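Local coordinates for protein decapping nuclease RAI1 (Candida albicans, PDB 5BUD) that removes NAD caps from the 5' ends of RNAs as a metal-dependent hydrolase and also binds and stimulates the exoribonuclease RAT1, at residues Trp335-Val340 with Ser359-Ser363; Ile346-Arg350 with Leu362-Asp366. Numbering follows the deposited sequence.

Contact 1 (Trp335-Val340 with Ser359-Ser363); sequences WLNTTV and SFTLS
Residues 335-339 are the last turn of helix 322-339, which packs on the sheet over strand 359-363 with the two axes 11.2 Å apart at closest approach and running roughly the same way, at -29°. Leu336 and Leu362 are nearest by backbone (CA to CA 8.8 Å), and Val340 (phi/psi -92/134) is the first residue to leave helical geometry.

Aliphatic packing centres on Leu362, which points at the helix. Its chi1 of -143°, between wells, and chi2 of 37° carry CD2 to 3.6 Å from Val340 CG2, 3.8 Å from Thr339 CG2 and 4.0 Å from Leu336 CD2. The same methyl makes a CH-pi contact, 4.3 Å from the centroid of the Trp335 six-membered ring and over its face.

Among the aromatics, Trp335 (chi1 t) reaches toward the strand, placing CH2 3.8 Å from Leu362 CB and CZ3 3.7 Å from CE2 of Phe360 (chi1 t). The two rings meet obliquely, centroids 5.9 Å apart and planes at 54°.

Thr339 OG1 gives a weak hydrogen bond to Trp335 O (3.0 Å).

This is apolar helix-on-sheet packing, away from the metal site. Trp328 of the same helix meets Phe360 edge-to-face, Leu351 of strand 349-354 touches Phe360 and Leu362, and Ile134 and Leu132 of strand 131-136 lie against Leu336 and Val340.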
loop_
_atom_site.group_PDB
_atom_site.type_symbol
_atom_site.label_atom_id
_atom_site.label_comp_id
_atom_site.label_asym_id
_atom_site.label_seq_id
_atom_site.Cartn_x
_atom_site.Cartn_y
_atom_site.Cartn_z
ATOM N N TRP A 335 1.731 -18.973 9.826
ATOM C CA TRP A 335 2.475 -18.985 11.098
ATOM C C TRP A 335 1.802 -18.031 12.088
ATOM O O TRP A 335 1.454 -18.430 13.213
ATOM C CB TRP A 335 3.945 -18.630 10.830
ATOM C CG TRP A 335 4.859 -18.530 12.013
ATOM C CD1 TRP A 335 5.309 -19.554 12.815
ATOM C CD2 TRP A 335 5.502 -17.343 12.480
ATOM N NE1 TRP A 335 6.179 -19.063 13.752
ATOM C CE2 TRP A 335 6.308 -17.707 13.576
ATOM C CE3 TRP A 335 5.471 -16.004 12.077
ATOM C CZ2 TRP A 335 7.075 -16.773 14.282
ATOM C CZ3 TRP A 335 6.233 -15.068 12.792
ATOM C CH2 TRP A 335 7.025 -15.465 13.879
ATOM N N LEU A 336 1.525 -16.806 11.657
ATOM C CA LEU A 336 0.792 -15.877 12.522
ATOM C C LEU A 336 -0.569 -16.451 12.966
ATOM O O LEU A 336 -0.974 -16.280 14.120
ATOM C CB LEU A 336 0.565 -14.539 11.829
ATOM C CG LEU A 336 1.790 -13.703 11.512
ATOM C CD1 LEU A 336 1.398 -12.545 10.599
ATOM C CD2 LEU A 336 2.442 -13.209 12.794
ATOM N N ASN A 337 -1.247 -17.130 12.054
ATOM C CA ASN A 337 -2.598 -17.626 12.301
ATOM C C ASN A 337 -2.671 -18.832 13.239
ATOM O O ASN A 337 -3.732 -19.104 13.780
ATOM C CB ASN A 337 -3.293 -17.973 10.977
ATOM C CG ASN A 337 -4.795 -18.134 11.131
ATOM O OD1 ASN A 337 -5.477 -17.262 11.685
ATOM N ND2 ASN A 337 -5.315 -19.261 10.675
ATOM N N THR A 338 -1.574 -19.556 13.420
ATOM C CA THR A 338 -1.568 -20.754 14.285
ATOM C C THR A 338 -0.699 -20.598 15.542
ATOM O O THR A 338 -0.730 -21.448 16.430
ATOM C CB THR A 338 -1.114 -21.993 13.482
ATOM O OG1 THR A 338 0.167 -21.748 12.917
ATOM C CG2 THR A 338 -2.081 -22.280 12.341
ATOM N N THR A 339 0.065 -19.511 15.615
ATOM C CA THR A 339 1.031 -19.293 16.667
ATOM C C THR A 339 0.454 -18.426 17.764
ATOM O O THR A 339 0.698 -18.688 18.926
ATOM C CB THR A 339 2.318 -18.624 16.100
ATOM O OG1 THR A 339 3.125 -19.613 15.453
ATOM C CG2 THR A 339 3.156 -17.942 17.183
ATOM N N VAL A 340 -0.256 -17.358 17.397
ATOM C CA VAL A 340 -0.734 -16.403 18.373
ATOM C C VAL A 340 -2.134 -16.864 18.776
ATOM O O VAL A 340 -2.944 -17.206 17.907
ATOM C CB VAL A 340 -0.791 -14.971 17.805
ATOM C CG1 VAL A 340 -1.110 -13.967 18.908
ATOM C CG2 VAL A 340 0.536 -14.582 17.164
ATOM N N SER A 359 16.550 -12.574 10.987
ATOM C CA SER A 359 15.569 -13.275 11.787
ATOM C C SER A 359 14.192 -12.641 11.629
ATOM O O SER A 359 14.087 -11.455 11.374
ATOM C CB SER A 359 15.982 -13.249 13.255
ATOM O OG SER A 359 16.048 -11.930 13.748
ATOM N N PHE A 360 13.167 -13.473 11.766
ATOM C CA PHE A 360 11.776 -13.092 11.650
ATOM C C PHE A 360 11.098 -13.627 12.904
ATOM O O PHE A 360 10.936 -14.829 13.043
ATOM C CB PHE A 360 11.179 -13.711 10.384
ATOM C CG PHE A 360 9.890 -13.079 9.959
ATOM C CD1 PHE A 360 9.892 -11.930 9.163
ATOM C CD2 PHE A 360 8.670 -13.616 10.355
ATOM C CE1 PHE A 360 8.706 -11.330 8.773
ATOM C CE2 PHE A 360 7.481 -13.011 9.974
ATOM C CZ PHE A 360 7.502 -11.874 9.173
ATOM N N THR A 361 10.724 -12.726 13.825
ATOM C CA THR A 361 10.341 -13.112 15.171
ATOM C C THR A 361 9.109 -12.408 15.745
ATOM O O THR A 361 8.795 -11.270 15.419
ATOM C CB THR A 361 11.490 -12.837 16.175
ATOM O OG1 THR A 361 11.686 -11.427 16.304
ATOM C CG2 THR A 361 12.783 -13.502 15.700
ATOM N N LEU A 362 8.473 -13.111 16.670
ATOM C CA LEU A 362 7.327 -12.644 17.389
ATOM C C LEU A 362 7.701 -12.687 18.876
ATOM O O LEU A 362 8.077 -13.739 19.394
ATOM C CB LEU A 362 6.197 -13.615 17.103
ATOM C CG LEU A 362 4.739 -13.233 16.921
ATOM C CD1 LEU A 362 4.560 -11.919 16.199
ATOM C CD2 LEU A 362 4.050 -14.393 16.213
ATOM N N SER A 363 7.631 -11.547 19.550
ATOM C CA SER A 363 7.901 -11.512 20.983
ATOM C C SER A 363 6.842 -10.665 21.681
ATOM O O SER A 363 6.252 -9.767 21.077
ATOM C CB SER A 363 9.321 -10.985 21.257
ATOM O OG SER A 363 9.561 -9.738 20.622
#

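Contact 2 (Ile346-Arg350 with Leu362-Asp366); sequences IKSYR and LSETD
Segments 346-350 and 362-366 pair at the open end of an antiparallel beta hairpin, strands 349-354 and 359-364; the backbone is extended from Lys347 to Arg350 and from Leu362 onward, with regular strand at 349-350 and 362-364. Arg350 and Ser363 form a hydrogen-bonded pair (CA to CA 5.4 Å): Arg350 N to Ser363 O is 2.8 Å, Ser363 N to Arg350 O 3.0 Å. Tyr349 and Glu364 are the adjoining non-hydrogen-bonded pair, their CA atoms 4.4 Å apart and their side chains diverging. Beyond it, Thr365 N still donates to Ser348 O (2.8 Å), carrying the pairing past the regular strands.

Among the side chains, Tyr349 CB lies 4.1 Å from Leu362 CD1. Thr365 packs CG2 3.6 Å from Tyr349 C and 4.1 Å from Arg350 CG. Lys347 NZ makes a salt bridge to Glu364 OE1 (3.5 Å); Arg350 NH1 and Asp366 OD1 form a long one (3.7 Å). Ser348 OG hydrogen-bonds to Asn370 of helix 367-377. Water 1 accepts from Ser348 N (3.1 Å) and Thr365 OG1 (2.9 Å) and donates to Thr365 O (3.0 Å).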
loop_
_atom_site.group_PDB
_atom_site.type_symbol
_atom_site.label_atom_id
_atom_site.label_comp_id
_atom_site.label_asym_id
_atom_site.label_seq_id
_atom_site.Cartn_x
_atom_site.Cartn_y
_atom_site.Cartn_z
ATOM N N ILE A 346 -4.862 -10.472 26.691
ATOM C CA ILE A 346 -4.109 -10.068 27.862
ATOM C C ILE A 346 -2.751 -9.488 27.436
ATOM O O ILE A 346 -2.055 -8.839 28.219
ATOM C CB ILE A 346 -4.000 -11.286 28.825
ATOM C CG1 ILE A 346 -4.522 -10.911 30.198
ATOM C CG2 ILE A 346 -2.627 -11.926 28.811
ATOM C CD1 ILE A 346 -6.025 -10.738 30.194
ATOM N N LYS A 347 -2.393 -9.692 26.175
ATOM C CA LYS A 347 -1.122 -9.189 25.684
ATOM C C LYS A 347 -1.103 -8.864 24.202
ATOM O O LYS A 347 -2.103 -9.033 23.504
ATOM C CB LYS A 347 0.001 -10.147 26.051
ATOM C CG LYS A 347 -0.270 -11.614 25.847
ATOM C CD LYS A 347 0.499 -12.345 26.939
ATOM C CE LYS A 347 0.903 -13.746 26.546
ATOM N NZ LYS A 347 1.367 -14.463 27.776
ATOM N N SER A 348 0.042 -8.326 23.786
ATOM C CA SER A 348 0.319 -7.917 22.408
ATOM C C SER A 348 1.746 -8.341 22.079
ATOM O O SER A 348 2.544 -8.665 22.996
ATOM C CB SER A 348 0.237 -6.411 22.313
ATOM O OG SER A 348 -1.037 -5.934 22.656
ATOM N N TYR A 349 2.076 -8.288 20.786
ATOM C CA TYR A 349 3.355 -8.763 20.265
ATOM C C TYR A 349 4.022 -7.804 19.265
ATOM O O TYR A 349 3.348 -7.103 18.508
ATOM C CB TYR A 349 3.172 -10.114 19.575
ATOM C CG TYR A 349 2.411 -11.077 20.432
ATOM C CD1 TYR A 349 3.070 -12.008 21.247
ATOM C CD2 TYR A 349 1.034 -11.037 20.458
ATOM C CE1 TYR A 349 2.347 -12.881 22.056
ATOM C CE2 TYR A 349 0.309 -11.896 21.261
ATOM C CZ TYR A 349 0.958 -12.815 22.054
ATOM O OH TYR A 349 0.184 -13.660 22.819
ATOM N N ARG A 350 5.352 -7.834 19.267
ATOM C CA ARG A 350 6.170 -7.224 18.241
ATOM C C ARG A 350 6.455 -8.299 17.230
ATOM O O ARG A 350 6.896 -9.376 17.591
ATOM C CB ARG A 350 7.522 -6.799 18.792
ATOM C CG ARG A 350 7.521 -5.549 19.633
ATOM C CD ARG A 350 8.922 -4.958 19.677
ATOM N NE ARG A 350 8.841 -3.519 19.538
ATOM C CZ ARG A 350 8.366 -2.698 20.473
ATOM N NH1 ARG A 350 7.929 -3.160 21.651
ATOM N NH2 ARG A 350 8.319 -1.399 20.221
ATOM N N LEU A 362 8.473 -13.111 16.670
ATOM C CA LEU A 362 7.327 -12.644 17.389
ATOM C C LEU A 362 7.701 -12.687 18.876
ATOM O O LEU A 362 8.077 -13.739 19.394
ATOM C CB LEU A 362 6.197 -13.615 17.103
ATOM C CG LEU A 362 4.739 -13.233 16.921
ATOM C CD1 LEU A 362 4.560 -11.919 16.199
ATOM C CD2 LEU A 362 4.050 -14.393 16.213
ATOM N N SER A 363 7.631 -11.547 19.550
ATOM C CA SER A 363 7.901 -11.512 20.983
ATOM C C SER A 363 6.842 -10.665 21.681
ATOM O O SER A 363 6.252 -9.767 21.077
ATOM C CB SER A 363 9.321 -10.985 21.257
ATOM O OG SER A 363 9.561 -9.738 20.622
ATOM N N GLU A 364 6.608 -10.951 22.955
ATOM C CA GLU A 364 5.602 -10.241 23.709
ATOM C C GLU A 364 6.059 -8.823 23.980
ATOM O O GLU A 364 7.232 -8.580 24.315
ATOM C CB GLU A 364 5.374 -10.970 25.038
ATOM C CG GLU A 364 4.112 -10.626 25.789
ATOM C CD GLU A 364 4.019 -11.411 27.098
ATOM O OE1 GLU A 364 4.322 -12.632 27.097
ATOM O OE2 GLU A 364 3.663 -10.794 28.119
ATOM N N THR A 365 5.136 -7.876 23.864
ATOM C CA THR A 365 5.431 -6.512 24.245
ATOM C C THR A 365 5.418 -6.340 25.776
ATOM O O THR A 365 4.925 -7.188 26.521
ATOM C CB THR A 365 4.409 -5.511 23.686
ATOM O OG1 THR A 365 3.130 -5.750 24.296
ATOM C CG2 THR A 365 4.296 -5.628 22.162
ATOM N N ASP A 366 5.941 -5.196 26.185
ATOM C CA ASP A 366 5.876 -4.688 27.557
ATOM C C ASP A 366 4.401 -4.356 27.905
ATOM O O ASP A 366 3.595 -3.953 27.019
ATOM C CB ASP A 366 6.741 -3.412 27.689
ATOM C CG ASP A 366 7.800 -3.258 26.554
ATOM O OD1 ASP A 366 7.495 -3.471 25.335
ATOM O OD2 ASP A 366 8.944 -2.888 26.886
HETATM O O HOH W 1 2.056 -7.785 26.014
HETATM O O HOH W 2 9.958 -9.788 17.805
#

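From the N-terminal side, the chain leaves helix 322-339, passes through a loop into strand 349-354, and turns back along strand 359-364. Contact 1 closes the longer excursion, 18 residues between its segments, by bringing the helix end against the returning strand. Contact 2 closes the hairpin, with 11 residues between its segments. The two closures start on successive elements and end on the same strand, where their segments share Leu362 and Ser363. Leu362 serves both, its side chain meeting the helix and Tyr349, whereas Ser363 takes part in contact 2 alone. The contacts also touch directly, Val340 CG1 lying 3.4 Å from Tyr349 CE2. Together they tie the helix end to the hairpin, whose strand 349-354 pairs with strand 121-128 in the large mixed sheet.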